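Local coordinates for 4-methyl-5(B-hydroxyethyl)-thiazole monophosphate biosynthesis enzyme (Vibrio cholerae O1 biovar El Tor, PDB 3OT1), which is of unknown function but belongs to the DJ-1/PfpI superfamily, probably works as a homodimer and may take part in thiazole monophosphate biosynthesis, at the interface of chains A and B. Sequence-based numbering; all coordinates share one arbitrary frame. Chains: chain A, 4-methyl-5(B-hydroxyethyl)-thiazole monophosphate biosynthesis enzyme; chain B, 4-methyl-5(B-hydroxyethyl)-thiazole monophosphate biosynthesis enzyme.

The three contacts belong to one pairing of identical chains. Contact 1 and contact 3 lie about 6 Å apart between the centres of their C-alpha atoms and share A:Met23, B:Asp30 and B:Thr31. Both use helix 22-34 of each chain. Contact 2 lies about 14 Å from contact 1 and about 11 Å from contact 3 by the same measure. It shares A:Gly164 with contact 3. The polar cluster of contact 1 thus adjoins the apolar helix pairing of contact 3, which leads to the loop docked in contact 2. Such pairing through this helix fits the dimers known in the DJ-1 family, so a biological dimer is likely.

Contact 1: the interface of chains A and B. Residues chain A 21-23, 54; chain B 26, 30-31, 34.
A:Arg54 lies over B:Asp30 and B:Arg34 where the end of helix 22-34 of chain B faces the loops of A:Glu21 and A:Arg54 and the start of helix 22-34 of chain A. Its CB packs toward the B:Asp30 carboxylate, and CG comes to 3.4 Å from B:Asp30 OD1. The chain bends at CB-CG (chi2 70°), and CD stays beside that same oxygen. NE forms a long salt bridge to B:Asp30 OD1, 3.9 Å away. At the tip the guanidinium stacks on that of B:Arg34, their planes nearly parallel, with CZ to CZ 3.5 Å. NH2 of A:Arg54 sits over the centre of the B:Arg34 group, and NH1 makes a salt bridge with A:Glu21 of its own chain. Nearby carboxylates probably offset the two positive charges. B:Arg34 NH2 gives A:Glu21 OE1 a nearly straight hydrogen bond of 2.8 Å, from above the carboxylate plane. B:Arg34 NE bonds B:Asp30 OD1 on its syn side, also at 2.8 Å. These bonds fix the B:Arg34 guanidinium along its edge. A:Glu22 holds the A:Arg54 backbone N through OE2, and its CG packs on B:Val26 CG1. The A:Glu21 and B:Asp30 carboxylates are nearly coplanar. A:Glu21 OE1 and B:Asp30 OD2 are 2.5 Å apart, which suggests a short hydrogen bond with one proton between the two acids, although the proton is not seen. A:Met23 N adds a weak hydrogen bond to that same B:Asp30 OD2, 3.4 Å away.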
ATOM      1  N   GLU A  21      -5.042   0.408   9.322  1.00  4.29           N
ATOM      2  CA  GLU A  21      -3.741   0.519   8.656  1.00  3.95           C
ATOM      3  C   GLU A  21      -4.012   0.841   7.185  1.00  4.09           C
ATOM      4  O   GLU A  21      -4.582   0.020   6.445  1.00  4.05           O
ATOM      5  CB  GLU A  21      -2.916  -0.738   8.840  1.00  4.54           C
ATOM      6  CG  GLU A  21      -1.422  -0.483   9.034  1.00  4.62           C
ATOM      7  CD  GLU A  21      -0.787   0.228   7.895  1.00  5.45           C
ATOM      8  OE1 GLU A  21       0.199   0.963   8.141  1.00  6.65           O
ATOM      9  OE2 GLU A  21      -1.256   0.073   6.754  1.00  5.55           O
ATOM     10  N   GLU A  22      -3.681   2.063   6.798  1.00  4.25           N
ATOM     11  CA  GLU A  22      -4.094   2.564   5.497  1.00  3.96           C
ATOM     12  C   GLU A  22      -3.376   1.907   4.338  1.00  4.12           C
ATOM     13  O   GLU A  22      -3.987   1.734   3.286  1.00  4.21           O
ATOM     14  CB  GLU A  22      -3.956   4.092   5.400  1.00  4.85           C
ATOM     15  CG  GLU A  22      -2.618   4.659   5.851  1.00  5.00           C
ATOM     16  CD  GLU A  22      -2.648   5.034   7.326  1.00  5.16           C
ATOM     17  OE1 GLU A  22      -2.575   4.111   8.150  1.00  5.54           O
ATOM     18  OE2 GLU A  22      -2.765   6.227   7.647  1.00  6.22           O
HETATM   19  N   MSE A  23      -2.091   1.563   4.465  1.00  4.11           N
HETATM   20  CA  MSE A  23      -1.433   0.899   3.334  0.50  4.90           C
HETATM   21  C   MSE A  23      -1.981  -0.514   3.184  1.00  4.42           C
HETATM   22  O   MSE A  23      -2.167  -0.978   2.063  1.00  5.24           O
HETATM   23  CB  MSE A  23       0.095   0.947   3.360  0.50  5.83           C
HETATM   24  CG  MSE A  23       0.798  -0.121   4.131  0.50  7.76           C
HETATM   25 SE   MSE A  23       2.718   0.145   4.025  0.50 11.86          SE
HETATM   26  CE  MSE A  23       3.388  -1.425   3.059  0.50 12.80           C
ATOM     27  N   ARG A  54      -1.855   6.241  10.278  1.00  5.15           N
ATOM     28  CA  ARG A  54      -0.770   7.188   9.985  1.00  5.32           C
ATOM     29  C   ARG A  54      -1.291   8.476   9.358  1.00  6.32           C
ATOM     30  O   ARG A  54      -0.564   9.197   8.683  1.00  7.44           O
ATOM     31  CB  ARG A  54       0.323   6.538   9.129  1.00  5.39           C
ATOM     32  CG  ARG A  54       1.356   5.724   9.916  1.00  5.31           C
ATOM     33  CD  ARG A  54       0.773   4.455  10.493  1.00  5.41           C
ATOM     34  NE  ARG A  54       1.718   3.735  11.323  1.00  5.20           N
ATOM     35  CZ  ARG A  54       1.445   2.575  11.897  1.00  5.61           C
ATOM     36  NH1 ARG A  54       0.296   1.971  11.645  1.00  5.92           N
ATOM     37  NH2 ARG A  54       2.322   2.012  12.700  1.00  6.62           N
TER
ATOM     38  N   VAL B  26       0.026   5.682  -0.854  1.00  3.84           N
ATOM     39  CA  VAL B  26      -0.226   5.438   0.557  1.00  3.62           C
ATOM     40  C   VAL B  26       0.922   4.658   1.201  1.00  4.07           C
ATOM     41  O   VAL B  26       1.272   4.898   2.356  1.00  4.11           O
ATOM     42  CB  VAL B  26      -1.616   4.816   0.778  1.00  4.28           C
ATOM     43  CG1 VAL B  26      -1.803   4.417   2.237  1.00  5.11           C
ATOM     44  CG2 VAL B  26      -2.699   5.788   0.319  1.00  5.48           C
ATOM     45  N   ASP B  30       2.514   6.460   4.426  1.00  4.25           N
ATOM     46  CA  ASP B  30       2.473   5.705   5.669  1.00  4.59           C
ATOM     47  C   ASP B  30       3.881   5.399   6.161  1.00  4.71           C
ATOM     48  O   ASP B  30       4.225   5.640   7.335  1.00  4.50           O
ATOM     49  CB  ASP B  30       1.622   4.455   5.383  1.00  4.69           C
ATOM     50  CG  ASP B  30       1.420   3.530   6.541  1.00  4.82           C
ATOM     51  OD1 ASP B  30       2.199   3.497   7.502  1.00  6.35           O
ATOM     52  OD2 ASP B  30       0.458   2.727   6.404  1.00  7.22           O
ATOM     53  N   THR B  31       4.737   4.897   5.275  1.00  4.01           N
ATOM     54  CA  THR B  31       6.087   4.523   5.666  1.00  4.09           C
ATOM     55  C   THR B  31       6.869   5.738   6.165  1.00  3.80           C
ATOM     56  O   THR B  31       7.594   5.655   7.167  1.00  4.87           O
ATOM     57  CB  THR B  31       6.817   3.782   4.541  1.00  4.57           C
ATOM     58  OG1 THR B  31       6.051   2.641   4.127  1.00  5.30           O
ATOM     59  CG2 THR B  31       8.175   3.296   4.971  1.00  6.21           C
ATOM     60  N   ARG B  34       5.674   6.739   9.573  1.00  4.07           N
ATOM     61  CA  ARG B  34       6.241   5.813  10.547  1.00  4.73           C
ATOM     62  C   ARG B  34       7.639   6.231  11.009  1.00  5.15           C
ATOM     63  O   ARG B  34       8.041   5.876  12.122  1.00  6.14           O
ATOM     64  CB  ARG B  34       6.293   4.393   9.984  1.00  4.61           C
ATOM     65  CG  ARG B  34       4.946   3.676   9.981  1.00  4.90           C
ATOM     66  CD  ARG B  34       4.951   2.490   9.047  1.00  5.40           C
ATOM     67  NE  ARG B  34       3.700   1.718   9.125  1.00  4.83           N
ATOM     68  CZ  ARG B  34       3.515   0.606   9.830  1.00  5.03           C
ATOM     69  NH1 ARG B  34       4.479   0.069  10.558  1.00  6.35           N
ATOM     70  NH2 ARG B  34       2.312   0.026   9.795  1.00  5.37           N
TER

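Contact 2: the interface of chains A and B. Residues chain A 132-133, 148, 161-162, 164-165; chain B 191-192.
The loop that follows 3-10 helix 188-190 of chain B docks in a groove of chain A, with B:Val191 as the inserted residue. Its backbone has a left-handed helical conformation (phi 61°, psi 42°). The side chain points into chain A and its two methyls part ways. CG1 faces A:Gln161 and A:Thr165, lying 3.7 Å from A:Thr165 CG2. CG2 lies against the A:Pro133 ring at CD, 3.8 Å away. A:Gly162 CA lies beside the same methyl. The backbone is gripped as well. A:Arg148 NH2 donates to B:Val191 O at 3.0 Å, tilted from the carbonyl plane. NH1 donates to B:Leu192 O at 3.2 Å, from well above that carbonyl plane. One guanidinium thus binds two successive carbonyls. A bend at chi3 (69°) turns it toward them. A:Thr165 CG2 packs over the centre of one guanidinium face and so helps to hold it. On the other branch, A:Thr165 OG1 sits between its backbone N and carbonyl carbon. There it accepts a 3.0 Å hydrogen bond from A:Gly162 N and donates to A:Gly162 O. These bonds probably help to fix the turn against which B:Val191 rests. In the fold, the groove lies between the start of 3-10 helix 133-138 and the turn that joins strand 157-160 to 3-10 helix 163-165. A:His132, just before that first helix, matches the conserved histidine near the reactive cysteine of DJ-1 proteins, so the docked loop probably sits close to that site.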
ATOM      1  N   HIS A 132      -0.063 -10.413  13.008  1.00  6.30           N
ATOM      2  CA  HIS A 132       1.192  -9.679  13.159  1.00  6.73           C
ATOM      3  C   HIS A 132       2.060 -10.337  14.226  1.00  8.02           C
ATOM      4  O   HIS A 132       1.548 -10.712  15.269  1.00  7.83           O
ATOM      5  CB  HIS A 132       0.898  -8.246  13.555  1.00  6.81           C
ATOM      6  CG  HIS A 132       2.078  -7.366  13.426  1.00  7.39           C
ATOM      7  ND1 HIS A 132       3.089  -7.334  14.358  1.00  9.11           N
ATOM      8  CD2 HIS A 132       2.424  -6.519  12.435  1.00 10.45           C
ATOM      9  CE1 HIS A 132       4.012  -6.492  13.931  1.00 10.25           C
ATOM     10  NE2 HIS A 132       3.622  -5.964  12.785  1.00 11.20           N
ATOM     11  N   PRO A 133       3.369 -10.471  13.986  1.00  8.65           N
ATOM     12  CA  PRO A 133       4.233 -11.126  14.964  1.00  9.96           C
ATOM     13  C   PRO A 133       4.164 -10.530  16.353  1.00 10.32           C
ATOM     14  O   PRO A 133       4.356 -11.249  17.333  1.00 12.03           O
ATOM     15  CB  PRO A 133       5.621 -10.961  14.349  1.00 11.04           C
ATOM     16  CG  PRO A 133       5.376 -10.978  12.908  1.00 11.34           C
ATOM     17  CD  PRO A 133       4.098 -10.212  12.731  1.00  8.75           C
ATOM     18  N   ARG A 148       3.636 -16.356   6.176  1.00  7.23           N
ATOM     19  CA  ARG A 148       3.315 -14.988   5.783  1.00  6.86           C
ATOM     20  C   ARG A 148       1.848 -14.865   5.384  1.00  6.31           C
ATOM     21  O   ARG A 148       1.222 -13.846   5.709  1.00  6.83           O
ATOM     22  CB  ARG A 148       4.226 -14.526   4.638  1.00  7.47           C
ATOM     23  CG  ARG A 148       5.688 -14.393   5.045  1.00  8.26           C
ATOM     24  CD  ARG A 148       6.586 -14.076   3.884  1.00  8.96           C
ATOM     25  NE  ARG A 148       6.365 -12.744   3.362  1.00  8.23           N
ATOM     26  CZ  ARG A 148       6.859 -11.624   3.887  1.00  6.94           C
ATOM     27  NH1 ARG A 148       7.635 -11.654   4.962  1.00  8.20           N
ATOM     28  NH2 ARG A 148       6.587 -10.480   3.298  1.00  8.12           N
ATOM     29  N   GLN A 161       0.122 -11.374   7.935  1.00  5.45           N
ATOM     30  CA  GLN A 161       0.871 -10.779   9.041  1.00  6.04           C
ATOM     31  C   GLN A 161       0.988  -9.260   9.114  1.00  5.78           C
ATOM     32  O   GLN A 161       0.931  -8.729  10.206  1.00  6.54           O
ATOM     33  CB  GLN A 161       2.279 -11.377   9.076  1.00  5.89           C
ATOM     34  CG  GLN A 161       2.291 -12.888   9.336  1.00  7.09           C
ATOM     35  CD  GLN A 161       3.649 -13.385   9.729  1.00  9.20           C
ATOM     36  OE1 GLN A 161       4.554 -12.603  10.053  1.00 11.54           O
ATOM     37  NE2 GLN A 161       3.797 -14.698   9.771  1.00 10.80           N
ATOM     38  N   GLY A 162       1.204  -8.537   8.028  1.00  5.90           N
ATOM     39  CA  GLY A 162       1.513  -7.124   8.200  1.00  6.39           C
ATOM     40  C   GLY A 162       1.619  -6.377   6.902  1.00  6.17           C
ATOM     41  O   GLY A 162       1.341  -6.897   5.816  1.00  5.86           O
ATOM     42  N   GLY A 164       4.052  -5.603   5.029  1.00  5.43           N
ATOM     43  CA  GLY A 164       4.925  -6.238   4.062  1.00  6.03           C
ATOM     44  C   GLY A 164       4.435  -7.552   3.506  1.00  5.33           C
ATOM     45  O   GLY A 164       5.065  -8.095   2.596  1.00  5.91           O
ATOM     46  N   THR A 165       3.314  -8.070   4.023  1.00  5.45           N
ATOM     47  CA  THR A 165       2.659  -9.250   3.450  1.00  4.88           C
ATOM     48  C   THR A 165       1.338  -8.921   2.770  1.00  4.73           C
ATOM     49  O   THR A 165       0.667  -9.825   2.277  1.00  5.20           O
ATOM     50  CB  THR A 165       2.433 -10.369   4.514  1.00  5.36           C
ATOM     51  OG1 THR A 165       1.430  -9.943   5.435  1.00  5.33           O
ATOM     52  CG2 THR A 165       3.733 -10.750   5.237  1.00  6.71           C
TER
ATOM     53  N   VAL B 191       7.202  -6.672   8.537  1.00  7.67           N
ATOM     54  CA  VAL B 191       7.121  -7.979   7.899  1.00  7.91           C
ATOM     55  C   VAL B 191       7.437  -7.924   6.409  1.00  7.82           C
ATOM     56  O   VAL B 191       6.785  -8.574   5.574  1.00  7.79           O
ATOM     57  CB  VAL B 191       5.781  -8.739   8.182  1.00  7.99           C
ATOM     58  CG1 VAL B 191       6.001 -10.229   8.071  1.00  9.74           C
ATOM     59  CG2 VAL B 191       5.197  -8.387   9.562  1.00 10.16           C
ATOM     60  N   LEU B 192       8.461  -7.156   6.059  1.00  8.73           N
ATOM     61  CA  LEU B 192       9.134  -7.238   4.773  0.50  9.39           C
ATOM     62  C   LEU B 192       9.539  -8.679   4.510  1.00  8.39           C
ATOM     63  O   LEU B 192       9.805  -9.423   5.470  1.00  9.21           O
ATOM     64  CB  LEU B 192      10.426  -6.395   4.801  0.50 10.33           C
ATOM     65  CG  LEU B 192      10.362  -4.862   4.704  0.50 10.95           C
ATOM     66  CD1 LEU B 192       9.568  -4.178   5.820  0.50 11.47           C
ATOM     67  CD2 LEU B 192      11.776  -4.286   4.678  0.50 13.32           C
TER

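Contact 3: the interface of chains A and B. Residues chain A 23, 27, 164; chain B 23, 27, 30-31, 167, 190.
The backbone N of A:Gly164 donates a 2.7 Å hydrogen bond to B:Met190 O, nearly along the C=O axis (169°). This ties 3-10 helix 163-165 of chain A to the end of 3-10 helix 188-190 of chain B. Side chains of the two helices 22-34 pack beside it. A:Ile27 and B:Ile27 meet at their ends, with CD1 to CD1 3.9 Å, and cross at about a right angle. A:Ile27 also receives B:Met23, and B:Ile27 receives A:Met23, both modelled as selenomethionine. B:Met23 CE lies 3.7 Å from A:Ile27 CG1, while A:Met23 CE lies 4.0 Å from B:Ile27 CG1. This packing is reciprocal, but in this patch A:Met23 is more deeply buried than B:Met23, as it also meets B:Leu167 and B:Met190. The A:Met23 chain runs straight through chi2 and then bends at chi3 (-116°), which sends CE toward B:Ile27 and B:Leu167. CE reaches B:Leu167 CD2 at 4.0 Å, the two side chains lying crosswise. The selenium of A:Met23 faces B:Met190 CE, 4.1 Å away. A selenomethionine of one chain is therefore packed among an isoleucine, a leucine and a second selenomethionine of the other. On the B helix, B:Thr31 OG1 donates to B:Ile27 O at 2.8 Å, one turn back. This occupies its hydroxyl beside the apolar cluster. Together these groups form a small hydrophobic core between the chains, with the backbone bond at its border, and they probably hold the dimer together.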
HETATM    1  N   MSE A  23      -2.091   1.563   4.465  1.00  4.11           N
HETATM    2  CA  MSE A  23      -1.433   0.899   3.334  0.50  4.90           C
HETATM    3  C   MSE A  23      -1.981  -0.514   3.184  1.00  4.42           C
HETATM    4  O   MSE A  23      -2.167  -0.978   2.063  1.00  5.24           O
HETATM    5  CB  MSE A  23       0.095   0.947   3.360  0.50  5.83           C
HETATM    6  CG  MSE A  23       0.798  -0.121   4.131  0.50  7.76           C
HETATM    7 SE   MSE A  23       2.718   0.145   4.025  0.50 11.86          SE
HETATM    8  CE  MSE A  23       3.388  -1.425   3.059  0.50 12.80           C
ATOM      9  N   ILE A  27      -3.710  -1.385  -0.330  1.00  4.29           N
ATOM     10  CA  ILE A  27      -3.162  -2.521  -1.066  1.00  4.61           C
ATOM     11  C   ILE A  27      -4.262  -3.534  -1.364  1.00  4.71           C
ATOM     12  O   ILE A  27      -4.364  -4.042  -2.486  1.00  5.32           O
ATOM     13  CB  ILE A  27      -1.981  -3.172  -0.327  1.00  4.74           C
ATOM     14  CG1 ILE A  27      -0.756  -2.249  -0.331  1.00  5.51           C
ATOM     15  CG2 ILE A  27      -1.650  -4.574  -0.936  1.00  5.34           C
ATOM     16  CD1 ILE A  27       0.348  -2.655   0.648  1.00  6.80           C
ATOM     17  N   GLY A 164       4.052  -5.603   5.029  1.00  5.43           N
ATOM     18  CA  GLY A 164       4.925  -6.238   4.062  1.00  6.03           C
ATOM     19  C   GLY A 164       4.435  -7.552   3.506  1.00  5.33           C
ATOM     20  O   GLY A 164       5.065  -8.095   2.596  1.00  5.91           O
TER
HETATM   21  N   MSE B  23      -1.981   2.820  -4.082  1.00  4.57           N
HETATM   22  CA  MSE B  23      -1.166   1.997  -3.194  0.50  5.50           C
HETATM   23  C   MSE B  23       0.273   2.522  -3.157  1.00  4.89           C
HETATM   24  O   MSE B  23       0.852   2.584  -2.085  1.00  5.26           O
HETATM   25  CB  MSE B  23      -1.308   0.499  -3.448  0.50  8.09           C
HETATM   26  CG  MSE B  23      -0.596  -0.120  -4.571  0.50  9.94           C
HETATM   27 SE   MSE B  23      -0.893  -2.066  -4.393  0.50 15.18          SE
HETATM   28  CE  MSE B  23       0.799  -2.715  -3.600  0.50 16.52           C
ATOM     29  N   ILE B  27       1.548   3.744   0.478  1.00  3.89           N
ATOM     30  CA  ILE B  27       2.771   3.090   0.979  1.00  4.05           C
ATOM     31  C   ILE B  27       3.826   4.138   1.307  1.00  4.39           C
ATOM     32  O   ILE B  27       4.434   4.100   2.374  1.00  5.19           O
ATOM     33  CB  ILE B  27       3.325   2.025   0.035  1.00  4.34           C
ATOM     34  CG1 ILE B  27       2.382   0.808  -0.055  1.00  4.95           C
ATOM     35  CG2 ILE B  27       4.721   1.578   0.454  1.00  4.52           C
ATOM     36  CD1 ILE B  27       2.652  -0.128  -1.217  1.00  6.31           C
ATOM     37  N   ASP B  30       2.514   6.460   4.426  1.00  4.25           N
ATOM     38  CA  ASP B  30       2.473   5.705   5.669  1.00  4.59           C
ATOM     39  C   ASP B  30       3.881   5.399   6.161  1.00  4.71           C
ATOM     40  O   ASP B  30       4.225   5.640   7.335  1.00  4.50           O
ATOM     41  CB  ASP B  30       1.622   4.455   5.383  1.00  4.69           C
ATOM     42  CG  ASP B  30       1.420   3.530   6.541  1.00  4.82           C
ATOM     43  OD1 ASP B  30       2.199   3.497   7.502  1.00  6.35           O
ATOM     44  OD2 ASP B  30       0.458   2.727   6.404  1.00  7.22           O
ATOM     45  N   THR B  31       4.737   4.897   5.275  1.00  4.01           N
ATOM     46  CA  THR B  31       6.087   4.523   5.666  1.00  4.09           C
ATOM     47  C   THR B  31       6.869   5.738   6.165  1.00  3.80           C
ATOM     48  O   THR B  31       7.594   5.655   7.167  1.00  4.87           O
ATOM     49  CB  THR B  31       6.817   3.782   4.541  1.00  4.57           C
ATOM     50  OG1 THR B  31       6.051   2.641   4.127  1.00  5.30           O
ATOM     51  CG2 THR B  31       8.175   3.296   4.971  1.00  6.21           C
ATOM     52  N   LEU B 167       7.593  -0.138  -0.847  1.00  4.92           N
ATOM     53  CA  LEU B 167       8.092  -0.172   0.511  0.50  5.67           C
ATOM     54  C   LEU B 167       9.632  -0.041   0.519  1.00  5.05           C
ATOM     55  O   LEU B 167      10.189   0.745   1.284  1.00  5.48           O
ATOM     56  CB  LEU B 167       7.588  -1.439   1.169  0.50  6.11           C
ATOM     57  CG  LEU B 167       7.903  -1.657   2.624  0.50  7.18           C
ATOM     58  CD1 LEU B 167       7.610  -0.432   3.481  0.50  7.76           C
ATOM     59  CD2 LEU B 167       7.101  -2.853   3.106  0.50 10.22           C
HETATM   60  N   MSE B 190       7.488  -4.385  10.117  1.00  8.10           N
HETATM   61  CA  MSE B 190       6.578  -4.343   8.967  1.00  7.99           C
HETATM   62  C   MSE B 190       6.435  -5.638   8.186  1.00  7.63           C
HETATM   63  O   MSE B 190       5.587  -5.709   7.303  1.00  8.32           O
HETATM   64  CB  MSE B 190       6.984  -3.199   8.030  1.00  8.13           C
HETATM   65  CG  MSE B 190       6.888  -1.832   8.707  1.00  8.66           C
HETATM   66 SE   MSE B 190       7.351  -0.332   7.570  1.00 10.98          SE
HETATM   67  CE  MSE B 190       5.821  -0.364   6.594  1.00 10.66           C
TER